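UPF0045 protein MTH_1187 (Methanothermobacter thermautotrophicus, PDB 1LXN) is of unknown function but belongs to the UPF0045 family and may bind thiamine or a related small molecule. Local coordinates at residues 27-32 and 41-46. Numbering follows the deposited sequence.
Sequences EALKKL and MGTLLE
Leu-29 and Leu-45 both hold CG anti to their own carbonyl carbon and beside the backbone N (chi1 -84° and -56°), and with these torsions each side chain reaches across from its backbone to the other. CD2 of Leu-45 lies against both methyls of Leu-29, 4.1 Å from CD2 and 4.2 Å from CD1, so it sits against both tips of the fork. A branched, wholly apolar residue suits both places, because they are buried among the apolar side chains of Leu-6, Leu-53, Ala-56 and Ala-60. CD1 of Leu-29 also meets CG2 of Thr-43, at 4.2 Å. Thr-43, two residues before Leu-45 on the strand, faces the helix as well; its methyl meets the leucine, while its beta-branched shape fits an extended backbone. In the fold this is helix-on-sheet packing: the C-terminal end of helix 19-29 rests on strand 42-47, an inner strand of the four-stranded antiparallel sheet of a ferredoxin-like beta-alpha-beta-beta-alpha-beta arrangement. The 9.5 Å between the CA atoms of Leu-29 and Leu-45 is spanned by their side chains. Leu-6 of strand 2-10 touches both leucines, and helix 50-66 joins in through Ala-56 and Ala-60 against Leu-29 and Leu-53 against Leu-45. On the exposed side, away from the leucines, Lys-30 NZ forms a salt bridge of 3.3 Å with Glu-27 OE2, long flexible charged chains being at home there. A type I turn from Leu-29 to Leu-32 then leads the chain off.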
loop_
_atom_site.group_PDB
_atom_site.type_symbol
_atom_site.label_atom_id
_atom_site.label_comp_id
_atom_site.label_asym_id
_atom_site.label_seq_id
_atom_site.Cartn_x
_atom_site.Cartn_y
_atom_site.Cartn_z
ATOM N N GLU A 27 6.142 -1.443 7.852
ATOM C CA GLU A 27 7.234 -2.282 8.316
ATOM C C GLU A 27 6.960 -3.731 7.909
ATOM O O GLU A 27 7.882 -4.472 7.560
ATOM C CB GLU A 27 7.359 -2.187 9.838
ATOM C CG GLU A 27 8.760 -2.454 10.361
ATOM C CD GLU A 27 9.634 -1.203 10.360
ATOM O OE1 GLU A 27 9.351 -0.279 11.163
ATOM O OE2 GLU A 27 10.595 -1.141 9.558
ATOM N N ALA A 28 5.691 -4.133 7.953
ATOM C CA ALA A 28 5.320 -5.494 7.575
ATOM C C ALA A 28 5.447 -5.671 6.062
ATOM O O ALA A 28 5.858 -6.730 5.589
ATOM C CB ALA A 28 3.897 -5.799 8.028
ATOM N N LEU A 29 5.093 -4.623 5.316
ATOM C CA LEU A 29 5.167 -4.607 3.851
ATOM C C LEU A 29 6.602 -4.791 3.376
ATOM O O LEU A 29 6.864 -5.526 2.427
ATOM C CB LEU A 29 4.672 -3.263 3.298
ATOM C CG LEU A 29 3.189 -3.014 3.080
ATOM C CD1 LEU A 29 2.941 -1.533 2.838
ATOM C CD2 LEU A 29 2.718 -3.836 1.892
ATOM N N LYS A 30 7.517 -4.091 4.036
ATOM C CA LYS A 30 8.937 -4.122 3.702
ATOM C C LYS A 30 9.557 -5.515 3.655
ATOM O O LYS A 30 10.605 -5.702 3.040
ATOM C CB LYS A 30 9.724 -3.268 4.704
ATOM C CG LYS A 30 9.374 -1.795 4.677
ATOM C CD LYS A 30 10.040 -1.030 5.821
ATOM C CE LYS A 30 11.559 -1.066 5.731
ATOM N NZ LYS A 30 12.198 -0.292 6.843
ATOM N N LYS A 31 8.925 -6.481 4.313
ATOM C CA LYS A 31 9.457 -7.837 4.348
ATOM C C LYS A 31 9.152 -8.662 3.103
ATOM O O LYS A 31 9.760 -9.713 2.893
ATOM C CB LYS A 31 8.938 -8.575 5.584
ATOM C CG LYS A 31 9.218 -7.858 6.894
ATOM C CD LYS A 31 8.827 -8.727 8.076
ATOM C CE LYS A 31 8.943 -7.965 9.390
ATOM N NZ LYS A 31 10.202 -7.176 9.438
ATOM N N LEU A 32 8.211 -8.198 2.283
ATOM C CA LEU A 32 7.849 -8.916 1.065
ATOM C C LEU A 32 8.607 -8.347 -0.120
ATOM O O LEU A 32 9.203 -7.278 -0.025
ATOM C CB LEU A 32 6.334 -8.842 0.812
ATOM C CG LEU A 32 5.428 -9.716 1.699
ATOM C CD1 LEU A 32 5.849 -11.182 1.573
ATOM C CD2 LEU A 32 5.514 -9.279 3.150
HETATM N N MSE A 41 -1.748 10.102 1.085
HETATM C CA MSE A 41 -3.055 9.468 1.266
HETATM C C MSE A 41 -3.047 7.942 1.280
HETATM O O MSE A 41 -4.098 7.317 1.179
HETATM C CB MSE A 41 -4.017 9.954 0.178
HETATM C CG MSE A 41 -4.367 11.443 0.260
HETATM SE SE MSE A 41 -5.317 11.907 1.893
HETATM C CE MSE A 41 -7.031 11.083 1.509
ATOM N N GLY A 42 -1.864 7.349 1.411
ATOM C CA GLY A 42 -1.744 5.900 1.421
ATOM C C GLY A 42 -0.403 5.490 0.841
ATOM O O GLY A 42 0.310 6.327 0.277
ATOM N N THR A 43 -0.044 4.216 0.980
ATOM C CA THR A 43 1.226 3.730 0.457
ATOM C C THR A 43 1.106 3.166 -0.967
ATOM O O THR A 43 0.266 2.307 -1.246
ATOM C CB THR A 43 1.830 2.650 1.382
ATOM O OG1 THR A 43 2.011 3.197 2.691
ATOM C CG2 THR A 43 3.184 2.192 0.864
ATOM N N LEU A 44 1.949 3.675 -1.862
ATOM C CA LEU A 44 1.981 3.241 -3.254
ATOM C C LEU A 44 2.832 1.976 -3.350
ATOM O O LEU A 44 3.824 1.839 -2.644
ATOM C CB LEU A 44 2.580 4.352 -4.121
ATOM C CG LEU A 44 1.688 5.499 -4.628
ATOM C CD1 LEU A 44 0.524 5.733 -3.708
ATOM C CD2 LEU A 44 2.528 6.760 -4.785
ATOM N N LEU A 45 2.444 1.049 -4.219
ATOM C CA LEU A 45 3.179 -0.201 -4.362
ATOM C C LEU A 45 3.403 -0.629 -5.806
ATOM O O LEU A 45 2.657 -0.253 -6.712
ATOM C CB LEU A 45 2.424 -1.334 -3.652
ATOM C CG LEU A 45 2.080 -1.191 -2.162
ATOM C CD1 LEU A 45 0.994 -2.194 -1.788
ATOM C CD2 LEU A 45 3.330 -1.412 -1.322
ATOM N N GLU A 46 4.443 -1.430 -5.998
ATOM C CA GLU A 46 4.768 -2.009 -7.294
ATOM C C GLU A 46 5.132 -3.455 -6.977
ATOM O O GLU A 46 5.911 -3.726 -6.054
ATOM C CB GLU A 46 5.954 -1.312 -7.955
ATOM C CG GLU A 46 5.715 0.141 -8.288
ATOM C CD GLU A 46 6.905 0.759 -8.991
ATOM O OE1 GLU A 46 8.014 0.203 -8.855
ATOM O OE2 GLU A 46 6.736 1.799 -9.665
#